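Local coordinates for abietadiene synthase, chloroplastic (Abies grandis, PDB 3S9V), which belongs to the terpene synthase family and is a largely helical plastid enzyme, uniting an N-terminal terpene synthase domain with a metal-binding terpene synthase domain, at residues Ile37-Lys41 with His288-Glu292; Phe271-Ala276 with Tyr453-Ile458; Leu497-Arg503 with Val535-Leu540. One frame throughout, in Å; residues are numbered along the deposited sequence.

Overall arrangement
Contacts 1 and 2 are neighbours, their centres 15 Å apart and their nearest atoms about 7 Å apart. They draw on the successive helices 269-282 and 290-301, and their segments alternate along the chain: 37-41, 271-276, 288-292, 453-458. Helix 29-46 supplies one side of contact 1, and its F44 and M43 also touch A276 and Y457 of contact 2, so the chain's start is folded back onto the N-terminal terpene synthase domain. Contact 3 comes later in sequence and lies 45 Å and 51 Å, centre to centre, from contacts 1 and 2, within the metal-binding domain. Helix 461-491 spans this gap, packing beside contact 1 and reaching contact 3 through W489, and thus physically joins the two regions.

Contact 1: residues Ile37-Lys41 with His288-Glu292; sequences ISEIK and HFKEE
F289, K41 and I37 bury the most surface where helix 29-46 packs beside the start of helix 290-301. Facing CA atoms are 7.0 Å apart for I37 and H288, 6.7 Å for K41 and E292. F289 occupies the N-cap position (phi/psi -137/39), and its m rotamer (chi1 -41°) sends the ring against I37, I40 and K41, one turn of the facing helix. I40 CG2 lies over a ring face, 3.9 Å from the F289 centroid in a CH-pi contact, while K41 CG meets F289 CD1 at the edge (3.6 Å). I37 CG2 is 3.7 Å from F289 CE1; its m,t chain puts CD1 3.8 Å from the H288 ring centroid, over the face. L466 of helix 461-491 also touches I37, I40 and F289. Lysine suits the partly exposed margin: K41 CE packs 3.4 Å from H288 O, while K41 NZ binds weakly to a water (3.3 Å) that donates to H288 O (2.9 Å). With K41 NZ 4.6 Å from E291 OE1, beyond a salt bridge, cohesion rests mainly on apolar packing.

Contact 2: residues Phe271-Ala276 with Tyr453-Ile458; sequences FERLWA and YMMPYI
Beside the DxDD motif characteristic of class II diterpene cyclases, whose D321 and D322 touch W275 and whose D322 touches F271, helix 269-282 is packed against an irregular loop. A type I turn shapes that loop: P456 (-47/-27) and Y457 (-98/5) occupy its corners, and I458 N donates a hydrogen bond to M455 O (2.9 Å). The backbones come closest at A276 and I458, CA to CA 5.1 Å, where alanine is small enough for its CB to meet Y457 O at 3.6 Å. I458, in the m,t rotamer, is the central apolar residue: its CD1 lies 4.0 Å from the F271 ring centroid, a CH-pi contact over the face, and 3.4 Å from W275 CB. F271 (chi1 t) also forms an oblique Met-aromatic contact, M455 SD 5.1 Å from its centroid. E272 OE2 approaches Y457 CD2 (3.4 Å) but is hydrogen-bonded to E51 N. Helix 320-332 borders F271 and W275, helix 29-46 touches A276 and Y457, and the loop runs from strand 452-453 into helix 461-491.

Contact 3: residues Leu497-Arg503 with Val535-Leu540; sequences LNFTRER and VILDDL
The phenyl ring of F499, held inward by chi1 57° (p), fills the apolar centre between the loop 497-503 and one side of helix 521-541. L540 CD1 sits over a face of the ring, 4.1 Å from its centroid in a CH-pi contact, and I536 CG2 reaches F499 CE2 at 3.8 Å. The ring edge meets helix backbone, F499 CE2 lying 3.2 Å from I536 O. L497 CD1 extends the cluster to I536 CG2 (3.9 Å); branched aliphatic chains suit these sites because they fit around a flat ring. Beyond the segments, I574 and Q571 of helix 570-594 touch L497 and F499 respectively, and W489 touches I536. D538 and D539 open the DDxxD motif of class I terpene synthases, whose first and last aspartates typically bind magnesium in relatives; D539, the second, points its CA-CB bond toward the loop. The loop comes nearest the helix at T500 and I536, CA to CA 6.0 Å. T500, extended (-145/136) with chi1 t, packs its methyl CG2 4.0 Å from I536 CG1 and donates from OG1 to D539 OD2 at 2.8 Å, serving both apolar and polar sides. Farther out R503, at the N-cap position before helix 504-514, stretches its side chain back until NH2 lies 3.1 Å from V535 CG1 and 4.2 Å from D539 OD2, opposite charges merely near each other.

Contact 1: residues Ile37-Lys41 with His288-Glu292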
loop_
_atom_site.group_PDB
_atom_site.type_symbol
_atom_site.label_atom_id
_atom_site.label_comp_id
_atom_site.label_asym_id
_atom_site.label_seq_id
_atom_site.Cartn_x
_atom_site.Cartn_y
_atom_site.Cartn_z
ATOM N N ILE A 37 -13.130 12.775 -11.703
ATOM C CA ILE A 37 -13.848 11.863 -10.827
ATOM C C ILE A 37 -14.928 11.081 -11.557
ATOM O O ILE A 37 -15.096 9.885 -11.325
ATOM C CB ILE A 37 -14.484 12.615 -9.628
ATOM C CG1 ILE A 37 -13.386 13.191 -8.731
ATOM C CG2 ILE A 37 -15.335 11.671 -8.801
ATOM C CD1 ILE A 37 -13.909 13.919 -7.511
ATOM N N SER A 38 -15.671 11.741 -12.438
ATOM C CA SER A 38 -16.717 11.031 -13.156
ATOM C C SER A 38 -16.094 10.088 -14.191
ATOM O O SER A 38 -16.649 9.034 -14.494
ATOM C CB SER A 38 -17.682 12.020 -13.828
ATOM O OG SER A 38 -17.039 12.749 -14.857
ATOM N N GLU A 39 -14.928 10.461 -14.712
ATOM C CA GLU A 39 -14.248 9.640 -15.706
ATOM C C GLU A 39 -13.643 8.393 -15.077
ATOM O O GLU A 39 -13.638 7.318 -15.679
ATOM C CB GLU A 39 -13.160 10.451 -16.413
ATOM C CG GLU A 39 -13.708 11.469 -17.400
ATOM C CD GLU A 39 -12.620 12.269 -18.093
ATOM O OE1 GLU A 39 -12.943 13.001 -19.055
ATOM O OE2 GLU A 39 -11.446 12.170 -17.675
ATOM N N ILE A 40 -13.132 8.548 -13.862
ATOM C CA ILE A 40 -12.531 7.438 -13.138
ATOM C C ILE A 40 -13.627 6.523 -12.603
ATOM O O ILE A 40 -13.439 5.308 -12.497
ATOM C CB ILE A 40 -11.643 7.957 -11.987
ATOM C CG1 ILE A 40 -10.394 8.618 -12.576
ATOM C CG2 ILE A 40 -11.266 6.822 -11.050
ATOM C CD1 ILE A 40 -9.507 9.275 -11.543
ATOM N N LYS A 41 -14.778 7.098 -12.273
ATOM C CA LYS A 41 -15.889 6.277 -11.800
ATOM C C LYS A 41 -16.351 5.394 -12.959
ATOM O O LYS A 41 -16.754 4.253 -12.757
ATOM C CB LYS A 41 -17.057 7.141 -11.316
ATOM C CG LYS A 41 -16.888 7.708 -9.918
ATOM C CD LYS A 41 -18.171 8.381 -9.464
ATOM C CE LYS A 41 -18.087 8.845 -8.022
ATOM N NZ LYS A 41 -19.382 9.433 -7.574
ATOM N N HIS A 288 -13.278 9.586 -2.966
ATOM C CA HIS A 288 -14.172 9.947 -4.059
ATOM C C HIS A 288 -14.816 8.757 -4.772
ATOM O O HIS A 288 -15.667 8.949 -5.642
ATOM C CB HIS A 288 -13.413 10.772 -5.098
ATOM C CG HIS A 288 -12.794 12.020 -4.553
ATOM N ND1 HIS A 288 -13.537 13.041 -4.000
ATOM C CD2 HIS A 288 -11.503 12.424 -4.501
ATOM C CE1 HIS A 288 -12.731 14.021 -3.633
ATOM N NE2 HIS A 288 -11.491 13.672 -3.926
ATOM N N PHE A 289 -14.430 7.535 -4.412
ATOM C CA PHE A 289 -14.966 6.354 -5.094
ATOM C C PHE A 289 -15.345 5.210 -4.171
ATOM O O PHE A 289 -15.129 4.047 -4.506
ATOM C CB PHE A 289 -13.926 5.838 -6.084
ATOM C CG PHE A 289 -13.229 6.919 -6.839
ATOM C CD1 PHE A 289 -13.858 7.563 -7.904
ATOM C CD2 PHE A 289 -11.950 7.321 -6.470
ATOM C CE1 PHE A 289 -13.218 8.595 -8.591
ATOM C CE2 PHE A 289 -11.303 8.348 -7.146
ATOM C CZ PHE A 289 -11.941 8.989 -8.214
ATOM N N LYS A 290 -15.917 5.520 -3.021
ATOM C CA LYS A 290 -16.277 4.474 -2.081
ATOM C C LYS A 290 -17.207 3.402 -2.640
ATOM O O LYS A 290 -17.009 2.213 -2.377
ATOM C CB LYS A 290 -16.851 5.097 -0.805
ATOM C CG LYS A 290 -15.796 5.909 -0.048
ATOM C CD LYS A 290 -16.175 6.177 1.408
ATOM C CE LYS A 290 -17.357 7.133 1.536
ATOM N NZ LYS A 290 -17.047 8.503 1.032
ATOM N N GLU A 291 -18.199 3.811 -3.424
ATOM C CA GLU A 291 -19.151 2.870 -4.013
ATOM C C GLU A 291 -18.505 1.975 -5.065
ATOM O O GLU A 291 -18.869 0.808 -5.201
ATOM C CB GLU A 291 -20.316 3.619 -4.666
ATOM C CG GLU A 291 -21.180 4.434 -3.722
ATOM C CD GLU A 291 -22.138 5.347 -4.473
ATOM O OE1 GLU A 291 -21.665 6.339 -5.071
ATOM O OE2 GLU A 291 -23.359 5.067 -4.476
ATOM N N GLU A 292 -17.554 2.531 -5.812
ATOM C CA GLU A 292 -16.866 1.788 -6.860
ATOM C C GLU A 292 -15.902 0.778 -6.260
ATOM O O GLU A 292 -15.821 -0.364 -6.716
ATOM C CB GLU A 292 -16.082 2.738 -7.770
ATOM C CG GLU A 292 -16.929 3.668 -8.622
ATOM C CD GLU A 292 -17.833 4.568 -7.805
ATOM O OE1 GLU A 292 -17.334 5.236 -6.871
ATOM O OE2 GLU A 292 -19.046 4.613 -8.106
HETATM O O HOH W 1 -17.734 10.907 -5.161
#

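Contact 2: residues Phe271-Ala276 with Tyr453-Ile458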
loop_
_atom_site.group_PDB
_atom_site.type_symbol
_atom_site.label_atom_id
_atom_site.label_comp_id
_atom_site.label_asym_id
_atom_site.label_seq_id
_atom_site.Cartn_x
_atom_site.Cartn_y
_atom_site.Cartn_z
ATOM N N PHE A 271 -6.372 -9.022 -10.763
ATOM C CA PHE A 271 -5.204 -8.171 -10.824
ATOM C C PHE A 271 -5.645 -6.720 -11.091
ATOM O O PHE A 271 -5.230 -5.794 -10.392
ATOM C CB PHE A 271 -4.264 -8.697 -11.921
ATOM C CG PHE A 271 -3.166 -7.745 -12.306
ATOM C CD1 PHE A 271 -2.420 -7.086 -11.339
ATOM C CD2 PHE A 271 -2.865 -7.530 -13.646
ATOM C CE1 PHE A 271 -1.389 -6.226 -11.697
ATOM C CE2 PHE A 271 -1.834 -6.669 -14.017
ATOM C CZ PHE A 271 -1.094 -6.015 -13.041
ATOM N N GLU A 272 -6.522 -6.527 -12.067
ATOM C CA GLU A 272 -6.972 -5.182 -12.409
ATOM C C GLU A 272 -7.730 -4.467 -11.290
ATOM O O GLU A 272 -7.468 -3.296 -11.000
ATOM C CB GLU A 272 -7.838 -5.223 -13.667
ATOM C CG GLU A 272 -8.334 -3.860 -14.093
ATOM C CD GLU A 272 -8.916 -3.857 -15.488
ATOM O OE1 GLU A 272 -10.061 -4.330 -15.682
ATOM O OE2 GLU A 272 -8.213 -3.386 -16.400
ATOM N N ARG A 273 -8.669 -5.167 -10.659
ATOM C CA ARG A 273 -9.449 -4.565 -9.582
ATOM C C ARG A 273 -8.631 -4.220 -8.344
ATOM O O ARG A 273 -8.772 -3.126 -7.796
ATOM C CB ARG A 273 -10.614 -5.480 -9.196
ATOM C CG ARG A 273 -11.766 -5.473 -10.204
ATOM C CD ARG A 273 -12.846 -6.463 -9.805
ATOM N NE ARG A 273 -14.020 -6.395 -10.675
ATOM C CZ ARG A 273 -14.048 -6.823 -11.933
ATOM N NH1 ARG A 273 -12.965 -7.359 -12.484
ATOM N NH2 ARG A 273 -15.159 -6.708 -12.643
ATOM N N LEU A 274 -7.772 -5.141 -7.910
ATOM C CA LEU A 274 -6.950 -4.914 -6.723
ATOM C C LEU A 274 -5.931 -3.791 -6.891
ATOM O O LEU A 274 -5.706 -2.993 -5.966
ATOM C CB LEU A 274 -6.228 -6.207 -6.316
ATOM C CG LEU A 274 -7.108 -7.313 -5.722
ATOM C CD1 LEU A 274 -6.298 -8.581 -5.628
ATOM C CD2 LEU A 274 -7.644 -6.910 -4.338
ATOM N N TRP A 275 -5.319 -3.729 -8.070
ATOM C CA TRP A 275 -4.321 -2.706 -8.344
ATOM C C TRP A 275 -4.954 -1.320 -8.545
ATOM O O TRP A 275 -4.381 -0.302 -8.163
ATOM C CB TRP A 275 -3.488 -3.113 -9.563
ATOM C CG TRP A 275 -2.183 -3.754 -9.208
ATOM C CD1 TRP A 275 -0.943 -3.230 -9.404
ATOM C CD2 TRP A 275 -1.984 -5.012 -8.538
ATOM N NE1 TRP A 275 0.018 -4.071 -8.896
ATOM C CE2 TRP A 275 -0.593 -5.172 -8.358
ATOM C CE3 TRP A 275 -2.846 -6.013 -8.072
ATOM C CZ2 TRP A 275 -0.039 -6.293 -7.730
ATOM C CZ3 TRP A 275 -2.295 -7.134 -7.445
ATOM C CH2 TRP A 275 -0.903 -7.262 -7.280
ATOM N N ALA A 276 -6.140 -1.282 -9.133
ATOM C CA ALA A 276 -6.819 -0.009 -9.346
ATOM C C ALA A 276 -7.182 0.592 -7.995
ATOM O O ALA A 276 -6.987 1.792 -7.756
ATOM C CB ALA A 276 -8.078 -0.219 -10.186
ATOM N N TYR A 453 3.275 -5.483 -21.937
ATOM C CA TYR A 453 1.850 -5.190 -21.979
ATOM C C TYR A 453 1.514 -3.957 -21.150
ATOM O O TYR A 453 2.334 -3.489 -20.357
ATOM C CB TYR A 453 1.031 -6.415 -21.535
ATOM C CG TYR A 453 1.205 -6.839 -20.092
ATOM C CD1 TYR A 453 0.233 -6.540 -19.147
ATOM C CD2 TYR A 453 2.319 -7.567 -19.678
ATOM C CE1 TYR A 453 0.358 -6.957 -17.828
ATOM C CE2 TYR A 453 2.454 -7.994 -18.347
ATOM C CZ TYR A 453 1.461 -7.684 -17.429
ATOM O OH TYR A 453 1.536 -8.100 -16.110
ATOM N N MET A 454 0.316 -3.418 -21.354
ATOM C CA MET A 454 -0.101 -2.212 -20.654
ATOM C C MET A 454 -1.434 -2.399 -19.949
ATOM O O MET A 454 -2.326 -3.072 -20.462
ATOM C CB MET A 454 -0.210 -1.064 -21.655
ATOM C CG MET A 454 0.942 -1.018 -22.654
ATOM S SD MET A 454 0.756 0.260 -23.903
ATOM C CE MET A 454 -0.950 0.051 -24.368
ATOM N N MET A 455 -1.569 -1.803 -18.769
ATOM C CA MET A 455 -2.810 -1.910 -18.027
ATOM C C MET A 455 -3.390 -0.513 -17.815
ATOM O O MET A 455 -3.124 0.132 -16.803
ATOM C CB MET A 455 -2.569 -2.609 -16.686
ATOM C CG MET A 455 -3.574 -3.726 -16.380
ATOM S SD MET A 455 -3.353 -5.210 -17.380
ATOM C CE MET A 455 -1.895 -5.617 -16.840
ATOM N N PRO A 456 -4.191 -0.032 -18.785
ATOM C CA PRO A 456 -4.858 1.277 -18.810
ATOM C C PRO A 456 -5.591 1.674 -17.527
ATOM O O PRO A 456 -5.744 2.864 -17.239
ATOM C CB PRO A 456 -5.818 1.150 -19.992
ATOM C CG PRO A 456 -5.079 0.248 -20.918
ATOM C CD PRO A 456 -4.544 -0.808 -19.988
ATOM N N TYR A 457 -6.047 0.689 -16.755
ATOM C CA TYR A 457 -6.770 1.001 -15.527
ATOM C C TYR A 457 -5.923 0.960 -14.259
ATOM O O TYR A 457 -6.439 1.130 -13.153
ATOM C CB TYR A 457 -8.009 0.104 -15.398
ATOM C CG TYR A 457 -9.005 0.311 -16.525
ATOM C CD1 TYR A 457 -8.854 1.364 -17.434
ATOM C CD2 TYR A 457 -10.097 -0.538 -16.686
ATOM C CE1 TYR A 457 -9.766 1.568 -18.478
ATOM C CE2 TYR A 457 -11.015 -0.345 -17.725
ATOM C CZ TYR A 457 -10.842 0.710 -18.616
ATOM O OH TYR A 457 -11.740 0.909 -19.643
ATOM N N ILE A 458 -4.622 0.749 -14.416
ATOM C CA ILE A 458 -3.715 0.753 -13.272
ATOM C C ILE A 458 -2.701 1.883 -13.479
ATOM O O ILE A 458 -2.396 2.635 -12.550
ATOM C CB ILE A 458 -2.953 -0.573 -13.120
ATOM C CG1 ILE A 458 -3.941 -1.738 -13.002
ATOM C CG2 ILE A 458 -2.070 -0.509 -11.879
ATOM C CD1 ILE A 458 -3.285 -3.102 -12.945
#

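Contact 3: residues Leu497-Arg503 with Val535-Leu540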
loop_
_atom_site.group_PDB
_atom_site.type_symbol
_atom_site.label_atom_id
_atom_site.label_comp_id
_atom_site.label_asym_id
_atom_site.label_seq_id
_atom_site.Cartn_x
_atom_site.Cartn_y
_atom_site.Cartn_z
ATOM N N LEU A 497 2.681 32.785 28.597
ATOM C CA LEU A 497 3.138 31.561 29.248
ATOM C C LEU A 497 4.614 31.317 28.953
ATOM O O LEU A 497 5.014 31.207 27.796
ATOM C CB LEU A 497 2.312 30.369 28.759
ATOM C CG LEU A 497 0.793 30.514 28.860
ATOM C CD1 LEU A 497 0.126 29.262 28.313
ATOM C CD2 LEU A 497 0.391 30.756 30.303
ATOM N N ASN A 498 5.420 31.224 30.004
ATOM C CA ASN A 498 6.848 31.008 29.840
ATOM C C ASN A 498 7.287 29.602 30.219
ATOM O O ASN A 498 8.480 29.293 30.194
ATOM C CB ASN A 498 7.624 32.027 30.677
ATOM C CG ASN A 498 7.184 32.044 32.129
ATOM O OD1 ASN A 498 7.190 31.014 32.806
ATOM N ND2 ASN A 498 6.798 33.218 32.615
ATOM N N PHE A 499 6.331 28.749 30.570
ATOM C CA PHE A 499 6.653 27.378 30.956
ATOM C C PHE A 499 6.390 26.394 29.828
ATOM O O PHE A 499 6.574 25.185 29.991
ATOM C CB PHE A 499 5.843 26.959 32.180
ATOM C CG PHE A 499 4.362 27.069 31.992
ATOM C CD1 PHE A 499 3.705 28.268 32.239
ATOM C CD2 PHE A 499 3.623 25.976 31.550
ATOM C CE1 PHE A 499 2.330 28.379 32.052
ATOM C CE2 PHE A 499 2.248 26.076 31.358
ATOM C CZ PHE A 499 1.600 27.278 31.610
ATOM N N THR A 500 5.955 26.908 28.684
ATOM C CA THR A 500 5.681 26.056 27.537
ATOM C C THR A 500 6.021 26.746 26.218
ATOM O O THR A 500 5.712 27.924 26.018
ATOM C CB THR A 500 4.198 25.609 27.515
ATOM O OG1 THR A 500 4.002 24.668 26.452
ATOM C CG2 THR A 500 3.271 26.806 27.313
ATOM N N ARG A 501 6.669 25.996 25.330
ATOM C CA ARG A 501 7.074 26.496 24.021
ATOM C C ARG A 501 5.948 26.402 22.990
ATOM O O ARG A 501 5.397 25.324 22.755
ATOM C CB ARG A 501 8.289 25.715 23.516
ATOM C CG ARG A 501 8.158 24.211 23.685
ATOM C CD ARG A 501 8.915 23.468 22.604
ATOM N NE ARG A 501 8.392 23.795 21.281
ATOM C CZ ARG A 501 8.726 23.161 20.161
ATOM N NH1 ARG A 501 9.590 22.155 20.198
ATOM N NH2 ARG A 501 8.193 23.533 19.004
ATOM N N GLU A 502 5.618 27.540 22.384
ATOM C CA GLU A 502 4.570 27.621 21.371
ATOM C C GLU A 502 4.898 26.686 20.204
ATOM O O GLU A 502 6.061 26.569 19.809
ATOM C CB GLU A 502 4.449 29.067 20.878
ATOM C CG GLU A 502 3.394 29.300 19.807
ATOM C CD GLU A 502 3.861 28.934 18.409
ATOM O OE1 GLU A 502 3.022 28.969 17.483
ATOM O OE2 GLU A 502 5.059 28.621 18.231
ATOM N N ARG A 503 3.877 26.024 19.657
ATOM C CA ARG A 503 4.072 25.097 18.541
ATOM C C ARG A 503 2.770 24.667 17.863
ATOM O O ARG A 503 2.531 23.475 17.641
ATOM C CB ARG A 503 4.838 23.865 19.026
ATOM C CG ARG A 503 4.365 23.332 20.364
ATOM C CD ARG A 503 5.289 22.233 20.862
ATOM N NE ARG A 503 5.135 21.995 22.294
ATOM C CZ ARG A 503 5.960 21.248 23.019
ATOM N NH1 ARG A 503 7.003 20.660 22.448
ATOM N NH2 ARG A 503 5.751 21.101 24.320
ATOM N N VAL A 535 -0.604 19.835 26.194
ATOM C CA VAL A 535 0.829 20.120 26.266
ATOM C C VAL A 535 1.097 21.184 27.322
ATOM O O VAL A 535 2.001 21.037 28.146
ATOM C CB VAL A 535 1.379 20.615 24.908
ATOM C CG1 VAL A 535 2.750 21.267 25.093
ATOM C CG2 VAL A 535 1.487 19.448 23.948
ATOM N N ILE A 536 0.299 22.248 27.288
ATOM C CA ILE A 536 0.412 23.359 28.229
ATOM C C ILE A 536 0.183 22.900 29.671
ATOM O O ILE A 536 0.970 23.223 30.569
ATOM C CB ILE A 536 -0.620 24.478 27.888
ATOM C CG1 ILE A 536 -0.244 25.163 26.568
ATOM C CG2 ILE A 536 -0.687 25.501 29.007
ATOM C CD1 ILE A 536 -1.289 26.161 26.091
ATOM N N LEU A 537 -0.897 22.156 29.893
ATOM C CA LEU A 537 -1.215 21.667 31.228
ATOM C C LEU A 537 -0.207 20.614 31.674
ATOM O O LEU A 537 0.093 20.490 32.864
ATOM C CB LEU A 537 -2.640 21.105 31.266
ATOM C CG LEU A 537 -3.732 22.144 30.975
ATOM C CD1 LEU A 537 -5.110 21.528 31.168
ATOM C CD2 LEU A 537 -3.564 23.326 31.901
ATOM N N ASP A 538 0.327 19.867 30.717
ATOM C CA ASP A 538 1.319 18.851 31.033
ATOM C C ASP A 538 2.539 19.551 31.626
ATOM O O ASP A 538 3.109 19.087 32.616
ATOM C CB ASP A 538 1.735 18.094 29.773
ATOM C CG ASP A 538 2.569 16.874 30.079
ATOM O OD1 ASP A 538 3.122 16.276 29.134
ATOM O OD2 ASP A 538 2.667 16.507 31.269
ATOM N N ASP A 539 2.944 20.664 31.014
ATOM C CA ASP A 539 4.096 21.414 31.509
ATOM C C ASP A 539 3.753 22.061 32.852
ATOM O O ASP A 539 4.579 22.096 33.767
ATOM C CB ASP A 539 4.524 22.501 30.512
ATOM C CG ASP A 539 5.050 21.930 29.199
ATOM O OD1 ASP A 539 5.702 20.860 29.219
ATOM O OD2 ASP A 539 4.828 22.567 28.143
ATOM N N LEU A 540 2.529 22.568 32.964
ATOM C CA LEU A 540 2.083 23.204 34.194
ATOM C C LEU A 540 2.165 22.230 35.371
ATOM O O LEU A 540 2.811 22.519 36.373
ATOM C CB LEU A 540 0.645 23.704 34.043
ATOM C CG LEU A 540 0.174 24.595 35.192
ATOM C CD1 LEU A 540 0.998 25.892 35.181
ATOM C CD2 LEU A 540 -1.310 24.899 35.055
#